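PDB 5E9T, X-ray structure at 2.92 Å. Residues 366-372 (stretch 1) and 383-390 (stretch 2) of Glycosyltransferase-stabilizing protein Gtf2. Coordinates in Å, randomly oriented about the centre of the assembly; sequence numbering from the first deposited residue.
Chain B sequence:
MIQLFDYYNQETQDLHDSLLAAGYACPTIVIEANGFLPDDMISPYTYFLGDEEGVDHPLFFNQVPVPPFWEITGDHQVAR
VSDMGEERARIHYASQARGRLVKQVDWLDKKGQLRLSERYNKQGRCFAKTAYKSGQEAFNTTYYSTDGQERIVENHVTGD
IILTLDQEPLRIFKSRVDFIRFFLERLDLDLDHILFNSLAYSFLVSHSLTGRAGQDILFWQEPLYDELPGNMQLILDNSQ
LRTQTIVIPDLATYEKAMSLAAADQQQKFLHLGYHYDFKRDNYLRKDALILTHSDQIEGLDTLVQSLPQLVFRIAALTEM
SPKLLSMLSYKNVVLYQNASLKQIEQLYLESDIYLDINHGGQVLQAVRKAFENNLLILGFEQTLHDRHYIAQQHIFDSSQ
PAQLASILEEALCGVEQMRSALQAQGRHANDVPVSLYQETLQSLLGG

Stretch 1 366-372: AVRKAFE
Stretch 2, residues 383-390: TLHDRHYI

Stretch 1 is a regular helix, held by Ala370 N to Ala366 O (2.9 Å), Phe371 N to Val367 O (3.1 Å) and Glu372 N to Arg368 O (2.8 Å). Stretch 2 is irregular: extended from Thr383 to Asp386, with a cis peptide bond before Asp386, then a type I turn from Arg387 to Ile390 that places Tyr389 (phi/psi -100/1) against the helix. Val367 CA lies 6.5 Å from Asp386 CA. Phe371 CA lies 6.6 Å from Tyr389 CA. Between these pairs the two chains advance in broadly the same direction. Together the stretches bury 348 Å²; Val367, Arg368, Phe371 and Tyr389 are all buried.

Tyr389 (chi1 -49°, m; chi2 155°) is the centre of the contact: it points toward the helix, with 130 Å² covered, the largest share of any residue. Its ring forms an offset stack with Phe371 (chi1 t, chi2 -91°), which offers a flat apolar face, centroids 4.7 Å apart and planes at 29°; Tyr389 CD2 lies over that face, and Phe371 CD2 approaches Tyr389 CB at 3.6 Å.

Val367 (chi1 t), one turn earlier, packs CG1 4.1 Å from Tyr389 CD1 and sets its methyls against loop carbonyls: CG1 is 3.6 Å from Asp386 O, CG2 3.6 Å from Leu384 O. A short branched side chain suits this close backbone.

The only hydrogen bond between the stretches is at the tyrosine's tip, so one residue both stacks and accepts. Arg368 leaves the helix sideways, but its length and t, p, t rotamer bring NH1 to Tyr389 OH, a very short 2.4 Å, with the hydroxyl near the guanidinium plane. Meanwhile Arg368 NE forms a salt bridge to Glu372 OE2 at 2.6 Å, one turn on. Within the loop, His388 ND1 makes a weak hydrogen bond to Asp386 OD2 at 2.9 Å, linking a turn residue to the residue just before the turn.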

ATOM      1  N   ALA B 366      40.973  -6.487   0.970  1.00 48.61           N
ATOM      2  CA  ALA B 366      42.237  -5.804   1.224  1.00 47.01           C
ATOM      3  C   ALA B 366      43.244  -6.722   1.898  1.00 55.58           C
ATOM      4  O   ALA B 366      44.438  -6.687   1.576  1.00 63.08           O
ATOM      5  CB  ALA B 366      41.996  -4.562   2.081  1.00 40.07           C
ATOM      6  N   VAL B 367      42.787  -7.543   2.846  1.00 51.37           N
ATOM      7  CA  VAL B 367      43.691  -8.478   3.509  1.00 50.99           C
ATOM      8  C   VAL B 367      44.293  -9.441   2.493  1.00 52.93           C
ATOM      9  O   VAL B 367      45.497  -9.727   2.526  1.00 56.09           O
ATOM     10  CB  VAL B 367      42.956  -9.223   4.637  1.00 54.79           C
ATOM     11  CG1 VAL B 367      43.848 -10.301   5.227  1.00 59.05           C
ATOM     12  CG2 VAL B 367      42.516  -8.246   5.715  1.00 56.52           C
ATOM     13  N   ARG B 368      43.474  -9.938   1.564  1.00 51.33           N
ATOM     14  CA  ARG B 368      43.981 -10.822   0.518  1.00 45.50           C
ATOM     15  C   ARG B 368      44.966 -10.095  -0.386  1.00 42.81           C
ATOM     16  O   ARG B 368      46.097 -10.553  -0.585  1.00 48.44           O
ATOM     17  CB  ARG B 368      42.819 -11.383  -0.303  1.00 47.33           C
ATOM     18  CG  ARG B 368      43.231 -12.064  -1.611  1.00 50.44           C
ATOM     19  CD  ARG B 368      43.873 -13.422  -1.367  1.00 51.21           C
ATOM     20  NE  ARG B 368      44.029 -14.216  -2.583  1.00 49.18           N
ATOM     21  CZ  ARG B 368      44.043 -15.546  -2.606  1.00 46.66           C
ATOM     22  NH1 ARG B 368      43.897 -16.233  -1.480  1.00 48.39           N
ATOM     23  NH2 ARG B 368      44.192 -16.192  -3.756  1.00 44.07           N
ATOM     24  N   LYS B 369      44.548  -8.956  -0.948  1.00 38.58           N
ATOM     25  CA  LYS B 369      45.407  -8.220  -1.868  1.00 37.47           C
ATOM     26  C   LYS B 369      46.751  -7.875  -1.234  1.00 42.65           C
ATOM     27  O   LYS B 369      47.780  -7.876  -1.920  1.00 42.84           O
ATOM     28  CB  LYS B 369      44.689  -6.958  -2.354  1.00 37.01           C
ATOM     29  CG  LYS B 369      45.612  -5.873  -2.873  1.00 37.56           C
ATOM     30  CD  LYS B 369      45.001  -5.103  -4.027  1.00 38.23           C
ATOM     31  CE  LYS B 369      45.358  -5.747  -5.355  1.00 41.08           C
ATOM     32  NZ  LYS B 369      45.028  -4.862  -6.505  1.00 41.20           N
ATOM     33  N   ALA B 370      46.766  -7.597   0.072  1.00 41.84           N
ATOM     34  CA  ALA B 370      48.036  -7.451   0.776  1.00 45.36           C
ATOM     35  C   ALA B 370      48.847  -8.740   0.701  1.00 55.50           C
ATOM     36  O   ALA B 370      50.028  -8.724   0.335  1.00 65.05           O
ATOM     37  CB  ALA B 370      47.786  -7.056   2.230  1.00 44.14           C
ATOM     38  N   PHE B 371      48.216  -9.869   1.033  1.00 51.87           N
ATOM     39  CA  PHE B 371      48.909 -11.155   1.013  1.00 52.67           C
ATOM     40  C   PHE B 371      49.467 -11.465  -0.370  1.00 50.63           C
ATOM     41  O   PHE B 371      50.597 -11.952  -0.497  1.00 48.81           O
ATOM     42  CB  PHE B 371      47.953 -12.258   1.472  1.00 56.11           C
ATOM     43  CG  PHE B 371      48.569 -13.629   1.509  1.00 53.76           C
ATOM     44  CD1 PHE B 371      48.512 -14.460   0.399  1.00 49.70           C
ATOM     45  CD2 PHE B 371      49.188 -14.094   2.656  1.00 53.30           C
ATOM     46  CE1 PHE B 371      49.072 -15.722   0.431  1.00 50.02           C
ATOM     47  CE2 PHE B 371      49.749 -15.356   2.694  1.00 52.06           C
ATOM     48  CZ  PHE B 371      49.691 -16.171   1.579  1.00 52.87           C
ATOM     49  N   GLU B 372      48.692 -11.186  -1.422  1.00 52.77           N
ATOM     50  CA  GLU B 372      49.167 -11.445  -2.777  1.00 57.78           C
ATOM     51  C   GLU B 372      50.344 -10.549  -3.143  1.00 58.42           C
ATOM     52  O   GLU B 372      51.151 -10.910  -4.006  1.00 60.84           O
ATOM     53  CB  GLU B 372      48.031 -11.252  -3.783  1.00 61.28           C
ATOM     54  CG  GLU B 372      46.813 -12.126  -3.537  1.00 63.58           C
ATOM     55  CD  GLU B 372      45.883 -12.166  -4.734  1.00 66.60           C
ATOM     56  OE1 GLU B 372      46.223 -11.554  -5.769  1.00 68.11           O
ATOM     57  OE2 GLU B 372      44.814 -12.809  -4.642  1.00 68.64           O
ATOM     58  N   THR B 383      39.958  -8.174  13.737  1.00102.62           N
ATOM     59  CA  THR B 383      40.491  -8.082  12.395  1.00 99.71           C
ATOM     60  C   THR B 383      39.317  -8.195  11.456  1.00 94.10           C
ATOM     61  O   THR B 383      38.370  -8.943  11.716  1.00 92.62           O
ATOM     62  CB  THR B 383      41.456  -9.220  12.029  1.00102.00           C
ATOM     63  OG1 THR B 383      40.701 -10.415  11.802  1.00101.30           O
ATOM     64  CG2 THR B 383      42.444  -9.503  13.091  1.00102.92           C
ATOM     65  N   LEU B 384      39.392  -7.488  10.354  1.00 91.86           N
ATOM     66  CA  LEU B 384      38.525  -7.825   9.250  1.00 89.51           C
ATOM     67  C   LEU B 384      39.083  -9.100   8.633  1.00 94.28           C
ATOM     68  O   LEU B 384      40.275  -9.173   8.315  1.00 97.96           O
ATOM     69  CB  LEU B 384      38.459  -6.657   8.267  1.00 82.43           C
ATOM     70  CG  LEU B 384      37.782  -5.399   8.862  1.00 81.16           C
ATOM     71  CD1 LEU B 384      38.484  -4.764  10.059  1.00 80.13           C
ATOM     72  CD2 LEU B 384      37.660  -4.337   7.831  1.00 82.87           C
ATOM     73  N   HIS B 385      38.253 -10.137   8.564  1.00 94.22           N
ATOM     74  CA  HIS B 385      38.662 -11.423   8.001  1.00 96.59           C
ATOM     75  C   HIS B 385      39.069 -11.139   6.560  1.00 96.64           C
ATOM     76  O   HIS B 385      38.502 -10.245   5.958  1.00100.10           O
ATOM     77  CB  HIS B 385      37.525 -12.446   8.089  1.00105.37           C
ATOM     78  CG  HIS B 385      36.759 -12.387   9.375  1.00112.12           C
ATOM     79  ND1 HIS B 385      37.214 -12.959  10.543  1.00114.61           N
ATOM     80  CD2 HIS B 385      35.567 -11.820   9.674  1.00113.22           C
ATOM     81  CE1 HIS B 385      36.335 -12.747  11.507  1.00113.09           C
ATOM     82  NE2 HIS B 385      35.326 -12.058  11.005  1.00113.33           N
ATOM     83  N   ASP B 386      39.991 -11.899   5.972  1.00 93.61           N
ATOM     84  CA  ASP B 386      40.346 -13.243   6.399  1.00 89.88           C
ATOM     85  C   ASP B 386      41.355 -13.349   7.529  1.00 85.60           C
ATOM     86  O   ASP B 386      42.333 -12.604   7.596  1.00 81.65           O
ATOM     87  CB  ASP B 386      40.871 -14.015   5.191  1.00 89.69           C
ATOM     88  CG  ASP B 386      39.961 -13.893   3.986  1.00 85.25           C
ATOM     89  OD1 ASP B 386      39.483 -12.772   3.717  1.00 84.85           O
ATOM     90  OD2 ASP B 386      39.715 -14.919   3.317  1.00 80.13           O
ATOM     91  N   ARG B 387      41.078 -14.292   8.427  1.00 82.70           N
ATOM     92  CA  ARG B 387      42.077 -14.817   9.343  1.00 79.51           C
ATOM     93  C   ARG B 387      43.025 -15.782   8.657  1.00 80.55           C
ATOM     94  O   ARG B 387      44.034 -16.165   9.259  1.00 76.96           O
ATOM     95  CB  ARG B 387      41.401 -15.540  10.502  1.00 80.83           C
ATOM     96  CG  ARG B 387      40.069 -14.957  10.881  1.00 81.20           C
ATOM     97  CD  ARG B 387      39.833 -15.137  12.352  1.00 86.86           C
ATOM     98  NE  ARG B 387      39.045 -14.043  12.896  1.00 92.23           N
ATOM     99  CZ  ARG B 387      39.256 -13.515  14.092  1.00 93.89           C
ATOM    100  NH1 ARG B 387      40.237 -13.978  14.854  1.00 92.20           N
ATOM    101  NH2 ARG B 387      38.498 -12.517  14.522  1.00 93.94           N
ATOM    102  N   HIS B 388      42.702 -16.201   7.429  1.00 84.58           N
ATOM    103  CA  HIS B 388      43.535 -17.165   6.723  1.00 81.18           C
ATOM    104  C   HIS B 388      44.979 -16.683   6.620  1.00 81.10           C
ATOM    105  O   HIS B 388      45.918 -17.469   6.789  1.00 86.23           O
ATOM    106  CB  HIS B 388      42.972 -17.427   5.318  1.00 80.91           C
ATOM    107  CG  HIS B 388      41.549 -17.905   5.288  1.00 83.80           C
ATOM    108  ND1 HIS B 388      40.486 -17.063   5.039  1.00 84.34           N
ATOM    109  CD2 HIS B 388      41.018 -19.145   5.425  1.00 80.97           C
ATOM    110  CE1 HIS B 388      39.361 -17.756   5.049  1.00 78.89           C
ATOM    111  NE2 HIS B 388      39.656 -19.022   5.281  1.00 78.85           N
ATOM    112  N   TYR B 389      45.178 -15.393   6.338  1.00 78.78           N
ATOM    113  CA  TYR B 389      46.472 -14.881   5.896  1.00 78.79           C
ATOM    114  C   TYR B 389      47.301 -14.214   6.984  1.00 77.81           C
ATOM    115  O   TYR B 389      48.390 -13.713   6.682  1.00 81.11           O
ATOM    116  CB  TYR B 389      46.281 -13.887   4.748  1.00 79.79           C
ATOM    117  CG  TYR B 389      45.378 -14.401   3.658  1.00 81.14           C
ATOM    118  CD1 TYR B 389      44.691 -13.540   2.845  1.00 74.62           C
ATOM    119  CD2 TYR B 389      45.225 -15.747   3.434  1.00 89.19           C
ATOM    120  CE1 TYR B 389      43.856 -14.009   1.854  1.00 74.22           C
ATOM    121  CE2 TYR B 389      44.394 -16.220   2.446  1.00 89.00           C
ATOM    122  CZ  TYR B 389      43.714 -15.349   1.652  1.00 78.38           C
ATOM    123  OH  TYR B 389      42.887 -15.820   0.658  1.00 79.39           O
ATOM    124  N   ILE B 390      46.832 -14.159   8.226  1.00 75.63           N
ATOM    125  CA  ILE B 390      47.600 -13.535   9.296  1.00 74.96           C
ATOM    126  C   ILE B 390      48.029 -14.612  10.278  1.00 82.90           C
ATOM    127  O   ILE B 390      47.217 -15.435  10.719  1.00 86.73           O
ATOM    128  CB  ILE B 390      46.827 -12.398   9.988  1.00 76.51           C
ATOM    129  CG1 ILE B 390      47.773 -11.592  10.880  1.00 81.67           C
ATOM    130  CG2 ILE B 390      45.636 -12.924  10.776  1.00 78.51           C
ATOM    131  CD1 ILE B 390      47.128 -10.431  11.586  1.00 78.95           C
TER